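Local coordinates for invertase/pectin methylesterase inhibitor family protein (Arabidopsis thaliana, PDB 1X91) that inhibits pectin methylesterase in the plant apoplast and is built as a four-helix bundle carrying an N-terminal alpha-hairpin extension, at residues L34-A38 / I146-L150; N85-A89 / K104-A108; A71-C75 / C115-V119; F20-F24 / N138-I142. The protein carries 1 engineered substitution. All coordinates share one frame. Residue numbers count along the deposited sequence, not the author numbering.

Followed from the N terminus, the chain first meets a distant partner at 20-24, on helix 18-27 of the N-terminal extension; interaction 4 brings it against 138-142 on the last bundle helix. Interaction 1 starts next, at 34-38, and closes at 146-150, beyond the closing point of interaction 4, so these two loops cross. Both rely on helix 127-149. Between their halves lies the hairpin of helices 66-94 and 98-119, joined far from its turn by the disulfide of interaction 3 and, within that loop, nearer the turn by interaction 2. Val105 and Ala108 of interaction 2 also touch Cys140 of interaction 4, linking this hairpin to helix 127-149.

Interaction 1 (L34-A38 / I146-L150); sequences LQALA and ISNML
An up-and-down four-helix bundle must bring the start of its first helix beside the end of its last, and this inhibitor does so with an apolar contact between 34-38 and 146-150. The first segment is fully helical; the second leaves its helix near the end, Leu150 being extended (phi/psi -69/148°). The helices run roughly antiparallel, with the CA atoms of Ala38 and Ile146 6.1 Å apart, and 339 Å² is buried. Leu34 (m, t) is covered most. Its CD1 lies 3.5 Å from Met149 CE, its CB is 3.8 Å from Leu150 CD2, and its carbonyl O, already accepting from Ala38 N at 2.9 Å, rests 3.4 Å from Ile146 CG2. Ile146 (m, t) points at the opposing helix and wedges between two further residues: its CG2 is 3.7 Å from Ala38 CB, and its CD1 is 3.7 Å from Leu37 CG. Leu150 (m, t) leaves its CA sideways yet brings its end inward, while Leu93 of helix 66-94 backs both it and Ala38. Gln35 gives its NE2 to the carbonyl of Leu93, and its backbone N lies 3.7 Å from Leu150 CD2.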
# COMPACT_ATOMS: atom_id res chain seq x y z
N LEU A 34 -5.45 -1.82 18.07
CA LEU A 34 -5.53 -1.22 16.72
C LEU A 34 -4.38 -0.27 16.42
O LEU A 34 -3.96 -0.19 15.29
CB LEU A 34 -6.89 -0.56 16.48
CG LEU A 34 -8.07 -1.54 16.33
CD1 LEU A 34 -9.39 -0.80 16.16
CD2 LEU A 34 -7.85 -2.51 15.20
N GLN A 35 -3.84 0.41 17.41
CA GLN A 35 -2.71 1.28 17.18
C GLN A 35 -1.49 0.45 16.76
O GLN A 35 -0.76 0.79 15.82
CB GLN A 35 -2.46 2.11 18.45
CG GLN A 35 -1.27 2.99 18.35
CD GLN A 35 -1.55 4.38 17.82
OE1 GLN A 35 -2.69 4.90 17.91
NE2 GLN A 35 -0.51 5.02 17.30
N ALA A 36 -1.25 -0.65 17.45
CA ALA A 36 -0.15 -1.53 17.11
C ALA A 36 -0.34 -2.17 15.76
O ALA A 36 0.60 -2.30 14.98
CB ALA A 36 -0.03 -2.63 18.22
N LEU A 37 -1.57 -2.60 15.46
CA LEU A 37 -1.85 -3.20 14.17
C LEU A 37 -1.73 -2.17 13.00
O LEU A 37 -1.21 -2.52 11.95
CB LEU A 37 -3.24 -3.81 14.18
CG LEU A 37 -3.62 -4.56 12.90
CD1 LEU A 37 -2.62 -5.71 12.65
CD2 LEU A 37 -5.06 -5.03 13.01
N ALA A 38 -2.15 -0.92 13.20
CA ALA A 38 -1.88 0.15 12.23
C ALA A 38 -0.41 0.25 11.92
O ALA A 38 -0.03 0.36 10.75
CB ALA A 38 -2.41 1.47 12.75
N ILE A 146 -8.43 0.25 9.66
CA ILE A 146 -7.84 0.37 10.99
C ILE A 146 -7.78 1.81 11.46
O ILE A 146 -8.23 2.15 12.58
CB ILE A 146 -6.43 -0.25 11.05
CG1 ILE A 146 -6.44 -1.74 10.72
CG2 ILE A 146 -5.82 -0.01 12.43
CD1 ILE A 146 -5.01 -2.26 10.32
N SER A 147 -7.25 2.70 10.64
CA SER A 147 -7.12 4.10 11.03
C SER A 147 -8.48 4.77 11.28
O SER A 147 -8.61 5.64 12.16
CB SER A 147 -6.30 4.89 10.01
OG SER A 147 -6.84 4.87 8.71
N ASN A 148 -9.50 4.37 10.51
CA ASN A 148 -10.87 4.81 10.76
C ASN A 148 -11.36 4.45 12.16
O ASN A 148 -12.16 5.22 12.75
CB ASN A 148 -11.82 4.24 9.71
CG ASN A 148 -13.22 4.74 9.87
OD1 ASN A 148 -14.08 4.04 10.41
ND2 ASN A 148 -13.46 5.96 9.43
N MET A 149 -10.93 3.30 12.68
CA MET A 149 -11.41 2.79 13.97
C MET A 149 -10.66 3.28 15.20
O MET A 149 -11.09 3.04 16.33
CB MET A 149 -11.39 1.26 13.96
CG MET A 149 -12.34 0.69 12.95
SD MET A 149 -12.44 -1.12 12.94
CE MET A 149 -10.88 -1.53 13.04
N LEU A 150 -9.57 3.99 15.00
CA LEU A 150 -8.82 4.51 16.10
C LEU A 150 -9.65 5.60 16.77
O LEU A 150 -10.42 6.30 16.10
CB LEU A 150 -7.48 5.11 15.62
CG LEU A 150 -6.48 4.10 15.07
CD1 LEU A 150 -5.26 4.74 14.49
CD2 LEU A 150 -6.08 3.10 16.17

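Interaction 2 (N85-A89 / K104-A108); sequences NLEEA and KVSAA
Long polar side chains can lie over a close antiparallel helix pair, as in the alpha-hairpin of helices 66-94 and 98-119, where Asn85 and Lys104 are covered most and Ala89, Ala107 and Ala108 pack beside them. Both 85-89 and 104-108 are regular helix; their axes come within 8.2 Å at a crossing angle of -161°, with CA atoms of Asn85 and Lys104 5.2 Å apart and those of Leu86 and Val105 6.2 Å apart. Lys104 (m, m, t, t) opens the second segment: its CB sits 3.4 Å from Asn85 O and 4.0 Å from Ala89 CB, and its CG 3.8 Å from Glu88 CB. The extended remainder carries Lys104 NZ to within 2.9 Å of a water that accepts from it and donates to Asn85 OD1 at 2.5 Å. Val105 (t) follows, CG2 lying 4.0 Å from Ala89 CB. Ala107 presents CB 3.6 Å from Asn85 ND2, and a second water accepts from Asn85 ND2 and donates to Ala107 O, both at 2.9 Å. Ala108 closes the segment with CB 3.9 Å from Leu86 CG. Inside the bundle, Val105 meets Leu42 of helix 34-62 and Cys140, Ala143 and Leu144 of helix 127-149.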
# COMPACT_ATOMS: atom_id res chain seq x y z
N ASN A 85 3.97 9.80 1.20
CA ASN A 85 2.66 9.78 1.84
C ASN A 85 2.64 8.79 2.96
O ASN A 85 2.08 9.10 4.03
CB ASN A 85 1.51 9.54 0.85
CG ASN A 85 1.27 10.75 -0.03
OD1 ASN A 85 1.33 11.87 0.46
ND2 ASN A 85 1.00 10.54 -1.30
N LEU A 86 3.29 7.64 2.81
CA LEU A 86 3.30 6.66 3.91
C LEU A 86 4.19 7.10 5.06
O LEU A 86 3.88 6.85 6.22
CB LEU A 86 3.70 5.27 3.41
CG LEU A 86 2.74 4.62 2.45
CD1 LEU A 86 3.46 3.45 1.71
CD2 LEU A 86 1.51 4.07 3.15
N GLU A 87 5.24 7.87 4.77
CA GLU A 87 6.10 8.47 5.80
C GLU A 87 5.24 9.41 6.66
O GLU A 87 5.34 9.39 7.87
CB GLU A 87 7.29 9.17 5.21
CG GLU A 87 8.26 8.15 4.60
CD GLU A 87 9.47 8.74 3.88
OE1 GLU A 87 9.38 9.88 3.39
OE2 GLU A 87 10.51 8.02 3.77
N GLU A 88 4.41 10.24 5.99
CA GLU A 88 3.52 11.17 6.73
C GLU A 88 2.47 10.40 7.50
O GLU A 88 2.14 10.77 8.63
CB GLU A 88 2.89 12.13 5.76
CG GLU A 88 3.87 13.14 5.16
CD GLU A 88 4.61 13.92 6.19
OE1 GLU A 88 4.00 14.35 7.17
OE2 GLU A 88 5.85 14.06 6.06
N ALA A 89 1.99 9.31 6.93
CA ALA A 89 1.00 8.49 7.60
C ALA A 89 1.58 8.01 8.94
O ALA A 89 0.91 8.05 9.99
CB ALA A 89 0.62 7.31 6.75
N LYS A 104 -3.48 10.31 4.40
CA LYS A 104 -2.21 10.02 3.72
C LYS A 104 -2.15 8.62 3.14
O LYS A 104 -1.64 8.42 2.01
CB LYS A 104 -1.05 10.28 4.66
CG LYS A 104 -0.83 11.76 4.97
CD LYS A 104 -0.41 12.56 3.74
CE LYS A 104 -0.03 13.97 4.08
NZ LYS A 104 0.31 14.75 2.90
N VAL A 105 -2.72 7.62 3.80
CA VAL A 105 -2.82 6.28 3.24
C VAL A 105 -3.70 6.28 2.01
O VAL A 105 -3.41 5.61 1.01
CB VAL A 105 -3.31 5.28 4.27
CG1 VAL A 105 -3.60 3.92 3.60
CG2 VAL A 105 -2.33 5.08 5.35
N SER A 106 -4.76 7.07 2.03
CA SER A 106 -5.63 7.19 0.87
C SER A 106 -4.87 7.72 -0.36
O SER A 106 -5.06 7.24 -1.47
CB SER A 106 -6.87 8.04 1.22
OG SER A 106 -7.94 7.77 0.32
N ALA A 107 -4.01 8.69 -0.15
CA ALA A 107 -3.20 9.23 -1.19
C ALA A 107 -2.21 8.19 -1.69
O ALA A 107 -2.01 8.07 -2.89
CB ALA A 107 -2.53 10.44 -0.74
N ALA A 108 -1.62 7.43 -0.79
CA ALA A 108 -0.72 6.33 -1.22
C ALA A 108 -1.42 5.32 -2.07
O ALA A 108 -0.85 4.84 -3.08
CB ALA A 108 -0.06 5.66 -0.04
O HOH W 1 0.82 8.56 -3.40
O HOH W 2 2.70 13.41 1.87

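Interaction 3 (A71-C75 / C115-V119); sequences AYRSC and CLDDV
Val119 (m) sets its CG1 against three residues of the facing helix, 3.8 Å from Cys75 SG, 3.8 Å from Tyr72 CE1 and 4.2 Å from Ala71 CB. It belongs to a disulfide-bridged alpha-hairpin, half of the four-helix bundle. The helical segments 71-75 and 115-119 run antiparallel at 174°, their axes 8.7 Å apart at closest, and CA-CA distances of 4.8 Å (Cys75 to Cys115) and 5.3 Å (Ala71 to Asp118) set the register. Cys75 (m) and Cys115 (t) turn their sulfurs to each other across the pair. Tyr72 points its CA-to-CB bond away, but its ring returns towards Val119; its hydroxyl is bonded to Asp126 N, and Leu56, Ile59 and Ile60 of helix 34-62 touch its side chain. The methyl of Ala71 abuts backbone, its CB 3.3 Å from Asp118 O. Far from the hairpin's turn, the two helices are thus cross-linked through Cys75 SG and Cys115 SG, 2.1 Å apart with chi3 of 91°.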
# COMPACT_ATOMS: atom_id res chain seq x y z
N ALA A 71 5.41 4.13 -18.95
CA ALA A 71 4.54 3.57 -17.91
C ALA A 71 5.28 3.34 -16.61
O ALA A 71 4.79 3.70 -15.53
CB ALA A 71 3.88 2.28 -18.36
N TYR A 72 6.43 2.70 -16.67
CA TYR A 72 7.21 2.40 -15.48
C TYR A 72 7.77 3.67 -14.84
O TYR A 72 7.90 3.73 -13.62
CB TYR A 72 8.30 1.35 -15.75
CG TYR A 72 7.74 -0.02 -16.14
CD1 TYR A 72 6.65 -0.59 -15.50
CD2 TYR A 72 8.31 -0.75 -17.19
CE1 TYR A 72 6.17 -1.80 -15.86
CE2 TYR A 72 7.82 -1.96 -17.54
CZ TYR A 72 6.75 -2.50 -16.92
OH TYR A 72 6.28 -3.73 -17.31
N ARG A 73 8.11 4.67 -15.65
CA ARG A 73 8.55 5.96 -15.14
C ARG A 73 7.43 6.69 -14.41
O ARG A 73 7.69 7.31 -13.36
CB ARG A 73 9.11 6.85 -16.24
CG ARG A 73 10.55 6.61 -16.58
CD ARG A 73 11.04 7.50 -17.72
NE ARG A 73 12.44 7.26 -18.04
N SER A 74 6.21 6.59 -14.93
CA SER A 74 5.03 7.11 -14.24
C SER A 74 4.86 6.36 -12.90
O SER A 74 4.53 6.98 -11.84
CB SER A 74 3.79 6.93 -15.11
OG SER A 74 2.60 7.21 -14.38
N CYS A 75 5.08 5.06 -12.92
CA CYS A 75 5.01 4.25 -11.71
C CYS A 75 6.07 4.73 -10.70
O CYS A 75 5.79 4.84 -9.51
CB CYS A 75 5.16 2.75 -12.00
SG CYS A 75 3.71 1.97 -12.74
N CYS A 115 -0.42 3.51 -10.79
CA CYS A 115 0.55 2.60 -11.40
C CYS A 115 -0.14 1.46 -12.13
O CYS A 115 0.17 1.19 -13.31
CB CYS A 115 1.56 2.09 -10.36
SG CYS A 115 2.78 0.93 -11.14
N LEU A 116 -1.12 0.82 -11.50
CA LEU A 116 -1.85 -0.27 -12.14
C LEU A 116 -2.52 0.21 -13.43
O LEU A 116 -2.47 -0.47 -14.47
CB LEU A 116 -2.90 -0.81 -11.21
CG LEU A 116 -2.35 -1.73 -10.16
CD1 LEU A 116 -3.40 -1.98 -9.10
CD2 LEU A 116 -1.86 -3.04 -10.85
N ASP A 117 -3.13 1.38 -13.39
CA ASP A 117 -3.74 1.97 -14.59
C ASP A 117 -2.70 2.41 -15.67
O ASP A 117 -2.98 2.38 -16.87
CB ASP A 117 -4.63 3.16 -14.20
CG ASP A 117 -5.91 2.73 -13.45
OD1 ASP A 117 -6.28 1.54 -13.48
OD2 ASP A 117 -6.61 3.54 -12.81
N ASP A 118 -1.50 2.79 -15.25
CA ASP A 118 -0.46 3.23 -16.18
C ASP A 118 0.10 2.04 -16.96
O ASP A 118 0.63 2.26 -18.07
CB ASP A 118 0.73 3.86 -15.45
CG ASP A 118 0.48 5.27 -14.92
OD1 ASP A 118 -0.28 6.05 -15.51
OD2 ASP A 118 1.13 5.71 -13.94
N VAL A 119 0.03 0.83 -16.38
CA VAL A 119 0.62 -0.39 -16.99
C VAL A 119 -0.41 -1.29 -17.65
O VAL A 119 -0.03 -2.31 -18.25
CB VAL A 119 1.50 -1.25 -16.02
CG1 VAL A 119 2.64 -0.44 -15.41
CG2 VAL A 119 0.69 -1.90 -14.93

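Interaction 4 (F20-F24 / N138-I142); sequences FCLKF and NLCGI
Phe20 begins the contact by which helix 18-27, in the N-terminal extension, is laid steeply across helix 127-149 of the bundle. Segments 20-24 and 138-142 are both helical and cross at -76°, their axes 10.5 Å apart at closest; CA atoms of Cys21 and Ile142 lie 7.0 Å apart. With chi1 t and chi2 95°, the Phe20 ring receives Asn138 CB over one face, a CH-pi contact 3.9 Å from the centroid, while its edge meets Leu139 CG (3.8 Å from CZ) and Ile142 CD1 (4.0 Å from CE2). Cys21, in disulfide linkage with Cys12, offers CB 3.7 Å from Ile142 CD1. One turn on, Phe24 (chi1 t, chi2 71°) takes Leu139 CD2 over its face, 3.6 Å from the centroid and 15° off the normal, and Phe24 CD2 lies 4.0 Å from Ile142 CD1. The extension is required for inhibiting pectin methylesterase; here aliphatic groups meeting aromatic rings hold it to the bundle, so the fit depends on shape and apolar burial, without direct polar pairing between these segments.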
# COMPACT_ATOMS: atom_id res chain seq x y z
N PHE A 20 -6.89 -11.79 0.83
CA PHE A 20 -5.59 -11.19 1.13
C PHE A 20 -5.47 -10.74 2.57
O PHE A 20 -4.45 -10.98 3.25
CB PHE A 20 -5.28 -10.02 0.19
CG PHE A 20 -3.99 -9.31 0.54
CD1 PHE A 20 -2.82 -9.64 -0.09
CD2 PHE A 20 -3.97 -8.31 1.48
CE1 PHE A 20 -1.63 -8.97 0.20
CE2 PHE A 20 -2.77 -7.67 1.85
CZ PHE A 20 -1.62 -7.99 1.18
N CYS A 21 -6.50 -10.07 3.07
CA CYS A 21 -6.52 -9.53 4.41
C CYS A 21 -6.47 -10.65 5.43
O CYS A 21 -5.71 -10.57 6.36
CB CYS A 21 -7.75 -8.68 4.64
SG CYS A 21 -8.07 -8.02 6.26
N LEU A 22 -7.24 -11.71 5.22
CA LEU A 22 -7.19 -12.86 6.11
C LEU A 22 -5.80 -13.48 6.13
O LEU A 22 -5.29 -13.81 7.18
CB LEU A 22 -8.24 -13.90 5.72
CG LEU A 22 -9.69 -13.44 5.89
CD1 LEU A 22 -10.65 -14.40 5.13
CD2 LEU A 22 -10.14 -13.28 7.37
N LYS A 23 -5.19 -13.65 4.97
CA LYS A 23 -3.85 -14.14 4.91
C LYS A 23 -2.91 -13.26 5.71
O LYS A 23 -2.10 -13.73 6.51
CB LYS A 23 -3.42 -14.27 3.46
CG LYS A 23 -1.96 -14.74 3.23
CD LYS A 23 -1.57 -14.73 1.76
CE LYS A 23 -1.85 -16.00 1.07
NZ LYS A 23 -1.13 -16.11 -0.26
N PHE A 24 -3.00 -11.97 5.46
CA PHE A 24 -2.11 -11.01 6.11
C PHE A 24 -2.25 -11.02 7.63
O PHE A 24 -1.22 -11.11 8.37
CB PHE A 24 -2.37 -9.62 5.51
CG PHE A 24 -1.50 -8.52 6.08
CD1 PHE A 24 -0.16 -8.48 5.78
CD2 PHE A 24 -2.05 -7.59 6.94
CE1 PHE A 24 0.66 -7.45 6.30
CE2 PHE A 24 -1.25 -6.56 7.46
CZ PHE A 24 0.13 -6.52 7.15
N ASN A 138 -4.14 -3.31 -1.48
CA ASN A 138 -4.83 -4.11 -0.45
C ASN A 138 -4.39 -3.73 0.96
O ASN A 138 -5.22 -3.59 1.89
CB ASN A 138 -4.57 -5.59 -0.72
CG ASN A 138 -5.31 -6.09 -1.95
OD1 ASN A 138 -6.34 -5.53 -2.33
ND2 ASN A 138 -4.75 -7.12 -2.59
N LEU A 139 -3.08 -3.58 1.17
CA LEU A 139 -2.53 -3.19 2.47
C LEU A 139 -3.04 -1.81 2.84
O LEU A 139 -3.40 -1.57 3.99
CB LEU A 139 -0.99 -3.22 2.47
CG LEU A 139 -0.39 -4.60 2.45
CD1 LEU A 139 1.06 -4.47 2.13
CD2 LEU A 139 -0.55 -5.26 3.83
N CYS A 140 -3.04 -0.87 1.88
CA CYS A 140 -3.63 0.45 2.20
C CYS A 140 -5.09 0.33 2.60
O CYS A 140 -5.53 1.02 3.54
CB CYS A 140 -3.47 1.47 1.06
SG CYS A 140 -1.80 2.01 0.67
N GLY A 141 -5.83 -0.53 1.92
CA GLY A 141 -7.24 -0.74 2.24
C GLY A 141 -7.42 -1.22 3.68
O GLY A 141 -8.28 -0.71 4.39
N ILE A 142 -6.55 -2.13 4.13
CA ILE A 142 -6.57 -2.60 5.50
C ILE A 142 -6.25 -1.45 6.46
O ILE A 142 -6.91 -1.24 7.48
CB ILE A 142 -5.60 -3.80 5.71
CG1 ILE A 142 -6.05 -5.01 4.89
CG2 ILE A 142 -5.53 -4.16 7.19
CD1 ILE A 142 -5.04 -6.13 4.78